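Alpha-amylase inhibitor 0.19 (Triticum aestivum, PDB 1HSS) inhibits alpha-amylases as a secreted, disulfide-rich homodimer of the cereal trypsin/alpha-amylase inhibitor family in wheat kernels. Local coordinates at residues K89-I103 with G111-D123. Numbering follows the deposited sequence.
Sequences KLTAASITAVCRLPI and GAYVCKDVAAYPD
Ile103 and Ala112 form the hydrogen-bonded pair of a small antiparallel ribbon, from which the C-terminal chain runs back along helices 85-92 and 95-98 in the disulfide-linked helical fold of the cereal trypsin/alpha-amylase inhibitors. Ile103 N gives a nearly straight bond to Ala112 O (2.9 Å, 166° at the hydrogen), and Ala112 N returns a more bent one to Ile103 O. A third backbone bond, Cys115 N to Ala93 O at 2.8 Å, ties the N-cap of helix 116-119 to the turn between the two helices; Cys115 SG is disulfide-bonded to Cys54.

Val118 is turned with CG1 opposite its backbone N (chi1 178°), which lays that methyl 3.8 Å from Ala92 CB, while Ala93 CB meets Ala119 CB at 3.7 Å. Beyond the Schellman motif closing helix 95-98, the Tyr113 ring lies alongside Pro102, its CE1 edge near Arg100 C, and Tyr113 CB rests on Ala97 CB. The Tyr113 hydroxyl bonds Ser31 O of the second subunit, which also packs on Leu90, Ser94 and Val114; Arg100 forms a salt bridge with Glu35 there.

At the other end Lys89, whose chain kinks in its outer half, brings CD to 3.2 Å from Ala119 O and CE within 3.4 Å of Tyr121 O.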
loop_
_atom_site.group_PDB
_atom_site.type_symbol
_atom_site.label_atom_id
_atom_site.label_comp_id
_atom_site.label_asym_id
_atom_site.label_seq_id
_atom_site.Cartn_x
_atom_site.Cartn_y
_atom_site.Cartn_z
ATOM N N LYS A 89 -7.003 -3.814 -6.159
ATOM C CA LYS A 89 -6.337 -4.903 -5.450
ATOM C C LYS A 89 -5.005 -4.471 -4.875
ATOM O O LYS A 89 -4.597 -4.980 -3.840
ATOM C CB LYS A 89 -6.175 -6.156 -6.323
ATOM C CG LYS A 89 -5.355 -5.939 -7.556
ATOM C CD LYS A 89 -5.227 -7.219 -8.365
ATOM C CE LYS A 89 -6.359 -7.347 -9.370
ATOM N NZ LYS A 89 -7.692 -7.162 -8.705
ATOM N N LEU A 90 -4.415 -3.425 -5.452
ATOM C CA LEU A 90 -3.252 -2.772 -4.871
ATOM C C LEU A 90 -3.600 -2.032 -3.590
ATOM O O LEU A 90 -2.808 -2.012 -2.654
ATOM C CB LEU A 90 -2.667 -1.792 -5.862
ATOM C CG LEU A 90 -1.173 -1.910 -6.114
ATOM C CD1 LEU A 90 -0.817 -3.333 -6.519
ATOM C CD2 LEU A 90 -0.793 -0.933 -7.216
ATOM N N THR A 91 -4.767 -1.401 -3.550
ATOM C CA THR A 91 -5.248 -0.692 -2.346
ATOM C C THR A 91 -5.607 -1.660 -1.190
ATOM O O THR A 91 -5.095 -1.553 -0.070
ATOM C CB THR A 91 -6.490 0.191 -2.689
ATOM O OG1 THR A 91 -6.154 1.082 -3.754
ATOM C CG2 THR A 91 -6.961 0.996 -1.490
ATOM N N ALA A 92 -6.333 -2.714 -1.527
ATOM C CA ALA A 92 -6.640 -3.739 -0.556
ATOM C C ALA A 92 -5.362 -4.383 0.047
ATOM O O ALA A 92 -5.279 -4.588 1.261
ATOM C CB ALA A 92 -7.546 -4.795 -1.206
ATOM N N ALA A 93 -4.330 -4.584 -0.779
ATOM C CA ALA A 93 -3.059 -5.194 -0.360
ATOM C C ALA A 93 -2.274 -4.355 0.660
ATOM O O ALA A 93 -1.361 -4.862 1.313
ATOM C CB ALA A 93 -2.176 -5.461 -1.595
ATOM N N SER A 94 -2.591 -3.069 0.787
ATOM C CA SER A 94 -1.780 -2.193 1.636
ATOM C C SER A 94 -2.591 -1.480 2.719
ATOM O O SER A 94 -2.082 -0.594 3.408
ATOM C CB SER A 94 -1.073 -1.163 0.762
ATOM O OG SER A 94 -2.026 -0.471 -0.017
ATOM N N ILE A 95 -3.807 -1.954 2.959
ATOM C CA ILE A 95 -4.671 -1.390 4.016
ATOM C C ILE A 95 -4.066 -1.603 5.410
ATOM O O ILE A 95 -4.063 -0.722 6.268
ATOM C CB ILE A 95 -6.084 -2.017 3.966
ATOM C CG1 ILE A 95 -6.848 -1.473 2.756
ATOM C CG2 ILE A 95 -6.836 -1.739 5.268
ATOM C CD1 ILE A 95 -8.244 -2.056 2.603
ATOM N N THR A 96 -3.321 -2.690 5.481
ATOM C CA THR A 96 -2.567 -3.141 6.639
ATOM C C THR A 96 -1.296 -2.235 6.878
ATOM O O THR A 96 -1.068 -1.725 7.994
ATOM C CB THR A 96 -2.292 -4.679 6.370
ATOM O OG1 THR A 96 -2.214 -5.405 7.591
ATOM C CG2 THR A 96 -1.106 -4.901 5.517
ATOM N N ALA A 97 -0.705 -1.755 5.784
ATOM C CA ALA A 97 0.315 -0.710 5.862
ATOM C C ALA A 97 -0.241 0.659 6.313
ATOM O O ALA A 97 0.357 1.337 7.150
ATOM C CB ALA A 97 1.019 -0.567 4.511
ATOM N N VAL A 98 -1.380 1.082 5.767
ATOM C CA VAL A 98 -1.923 2.358 6.196
ATOM C C VAL A 98 -2.368 2.321 7.658
ATOM O O VAL A 98 -2.136 3.279 8.390
ATOM C CB VAL A 98 -3.057 2.873 5.259
ATOM C CG1 VAL A 98 -2.833 2.358 3.833
ATOM C CG2 VAL A 98 -4.423 2.514 5.797
ATOM N N CYS A 99 -2.753 1.137 8.129
ATOM C CA CYS A 99 -3.011 0.903 9.555
ATOM C C CYS A 99 -1.744 0.696 10.416
ATOM O O CYS A 99 -1.838 0.625 11.642
ATOM C CB CYS A 99 -3.937 -0.313 9.762
ATOM S SG CYS A 99 -5.682 -0.162 9.241
ATOM N N ARG A 100 -0.569 0.644 9.793
ATOM C CA ARG A 100 0.694 0.320 10.477
ATOM C C ARG A 100 0.625 -1.006 11.259
ATOM O O ARG A 100 1.175 -1.131 12.358
ATOM C CB ARG A 100 1.153 1.461 11.410
ATOM C CG ARG A 100 0.542 2.819 11.129
ATOM C CD ARG A 100 1.439 3.722 10.335
ATOM N NE ARG A 100 1.181 5.117 10.679
ATOM C CZ ARG A 100 1.608 5.691 11.799
ATOM N NH1 ARG A 100 2.422 5.032 12.628
ATOM N NH2 ARG A 100 1.267 6.940 12.065
ATOM N N LEU A 101 0.004 -2.006 10.639
ATOM C CA LEU A 101 -0.141 -3.325 11.233
ATOM C C LEU A 101 0.714 -4.298 10.424
ATOM O O LEU A 101 0.557 -4.406 9.213
ATOM C CB LEU A 101 -1.613 -3.762 11.202
ATOM C CG LEU A 101 -2.600 -3.655 12.375
ATOM C CD1 LEU A 101 -2.054 -2.849 13.503
ATOM C CD2 LEU A 101 -3.917 -3.095 11.887
ATOM N N PRO A 102 1.715 -4.926 11.068
ATOM C CA PRO A 102 2.536 -5.906 10.351
ATOM C C PRO A 102 1.846 -7.254 10.149
ATOM O O PRO A 102 0.868 -7.606 10.822
ATOM C CB PRO A 102 3.800 -6.025 11.219
ATOM C CG PRO A 102 3.330 -5.698 12.593
ATOM C CD PRO A 102 2.238 -4.668 12.426
ATOM N N ILE A 103 2.301 -7.944 9.123
ATOM C CA ILE A 103 1.771 -9.242 8.760
ATOM C C ILE A 103 2.978 -10.185 8.669
ATOM O O ILE A 103 4.113 -9.712 8.648
ATOM C CB ILE A 103 0.995 -9.141 7.399
ATOM C CG1 ILE A 103 1.879 -8.553 6.297
ATOM C CG2 ILE A 103 -0.164 -8.176 7.545
ATOM C CD1 ILE A 103 2.494 -9.573 5.363
ATOM N N GLY A 111 8.489 -10.786 8.150
ATOM C CA GLY A 111 7.479 -9.750 8.330
ATOM C C GLY A 111 7.355 -8.768 7.173
ATOM O O GLY A 111 8.250 -8.681 6.333
ATOM N N ALA A 112 6.224 -8.072 7.090
ATOM C CA ALA A 112 6.026 -6.992 6.113
ATOM C C ALA A 112 4.823 -6.156 6.550
ATOM O O ALA A 112 4.256 -6.421 7.601
ATOM C CB ALA A 112 5.789 -7.576 4.723
ATOM N N TYR A 113 4.438 -5.155 5.757
ATOM C CA TYR A 113 3.231 -4.341 6.025
ATOM C C TYR A 113 2.186 -4.450 4.917
ATOM O O TYR A 113 1.200 -3.729 4.905
ATOM C CB TYR A 113 3.596 -2.863 6.182
ATOM C CG TYR A 113 4.171 -2.531 7.522
ATOM C CD1 TYR A 113 3.350 -2.358 8.618
ATOM C CD2 TYR A 113 5.545 -2.428 7.706
ATOM C CE1 TYR A 113 3.876 -2.099 9.864
ATOM C CE2 TYR A 113 6.072 -2.165 8.937
ATOM C CZ TYR A 113 5.231 -2.003 10.012
ATOM O OH TYR A 113 5.754 -1.726 11.243
ATOM N N VAL A 114 2.382 -5.419 4.038
ATOM C CA VAL A 114 1.792 -5.391 2.720
ATOM C C VAL A 114 1.486 -6.859 2.347
ATOM O O VAL A 114 2.185 -7.775 2.805
ATOM C CB VAL A 114 2.814 -4.683 1.771
ATOM C CG1 VAL A 114 3.226 -5.549 0.647
ATOM C CG2 VAL A 114 2.282 -3.346 1.336
ATOM N N CYS A 115 0.326 -7.083 1.733
ATOM C CA CYS A 115 -0.152 -8.429 1.403
ATOM C C CYS A 115 -0.037 -8.786 -0.079
ATOM O O CYS A 115 -1.002 -8.621 -0.819
ATOM C CB CYS A 115 -1.618 -8.579 1.819
ATOM S SG CYS A 115 -1.894 -8.403 3.595
ATOM N N LYS A 116 1.026 -9.489 -0.455
ATOM C CA LYS A 116 1.269 -9.810 -1.872
ATOM C C LYS A 116 0.266 -10.783 -2.498
ATOM O O LYS A 116 -0.038 -10.697 -3.690
ATOM C CB LYS A 116 2.694 -10.333 -2.081
ATOM C CG LYS A 116 2.970 -11.685 -1.470
ATOM C CD LYS A 116 4.427 -12.064 -1.676
ATOM C CE LYS A 116 4.801 -13.316 -0.893
ATOM N NZ LYS A 116 4.350 -14.561 -1.565
ATOM N N ASP A 117 -0.307 -11.654 -1.673
ATOM C CA ASP A 117 -1.360 -12.567 -2.117
ATOM C C ASP A 117 -2.641 -11.829 -2.543
ATOM O O ASP A 117 -3.191 -12.102 -3.605
ATOM C CB ASP A 117 -1.656 -13.610 -1.019
ATOM C CG ASP A 117 -1.964 -12.978 0.369
ATOM O OD1 ASP A 117 -1.232 -12.065 0.829
ATOM O OD2 ASP A 117 -2.893 -13.478 1.049
ATOM N N VAL A 118 -2.974 -10.766 -1.813
ATOM C CA VAL A 118 -4.111 -9.908 -2.139
ATOM C C VAL A 118 -3.850 -9.033 -3.375
ATOM O O VAL A 118 -4.762 -8.767 -4.151
ATOM C CB VAL A 118 -4.469 -9.006 -0.928
ATOM C CG1 VAL A 118 -5.621 -8.060 -1.275
ATOM C CG2 VAL A 118 -4.826 -9.860 0.267
ATOM N N ALA A 119 -2.612 -8.564 -3.545
ATOM C CA ALA A 119 -2.227 -7.798 -4.736
ATOM C C ALA A 119 -2.288 -8.623 -6.039
ATOM O O ALA A 119 -2.429 -8.085 -7.136
ATOM C CB ALA A 119 -0.832 -7.216 -4.549
ATOM N N ALA A 120 -2.216 -9.936 -5.900
ATOM C CA ALA A 120 -2.255 -10.833 -7.038
ATOM C C ALA A 120 -3.605 -11.520 -7.264
ATOM O O ALA A 120 -3.720 -12.418 -8.078
ATOM C CB ALA A 120 -1.174 -11.866 -6.885
ATOM N N TYR A 121 -4.611 -11.137 -6.497
ATOM C CA TYR A 121 -5.979 -11.630 -6.673
ATOM C C TYR A 121 -6.431 -11.618 -8.159
ATOM O O TYR A 121 -6.098 -10.695 -8.903
ATOM C CB TYR A 121 -6.910 -10.776 -5.788
ATOM C CG TYR A 121 -8.365 -11.173 -5.789
ATOM C CD1 TYR A 121 -9.230 -10.675 -6.755
ATOM C CD2 TYR A 121 -8.861 -12.072 -4.859
ATOM C CE1 TYR A 121 -10.527 -11.065 -6.807
ATOM C CE2 TYR A 121 -10.163 -12.476 -4.900
ATOM C CZ TYR A 121 -10.994 -11.971 -5.884
ATOM O OH TYR A 121 -12.306 -12.378 -5.984
ATOM N N PRO A 122 -7.121 -12.684 -8.632
ATOM C CA PRO A 122 -7.762 -13.785 -7.912
ATOM C C PRO A 122 -6.918 -15.052 -7.867
ATOM O O PRO A 122 -7.429 -16.135 -7.613
ATOM C CB PRO A 122 -9.057 -14.010 -8.693
ATOM C CG PRO A 122 -8.867 -13.325 -10.007
ATOM C CD PRO A 122 -7.472 -12.765 -10.055
ATOM N N ASP A 123 -5.620 -14.907 -8.086
ATOM C CA ASP A 123 -4.712 -16.048 -8.076
ATOM C C ASP A 123 -4.063 -16.334 -6.702
ATOM O O ASP A 123 -4.480 -17.257 -5.996
ATOM C CB ASP A 123 -3.644 -15.849 -9.160
ATOM C CG ASP A 123 -4.250 -15.758 -10.565
ATOM O OD1 ASP A 123 -4.695 -16.808 -11.087
ATOM O OD2 ASP A 123 -4.326 -14.634 -11.126
#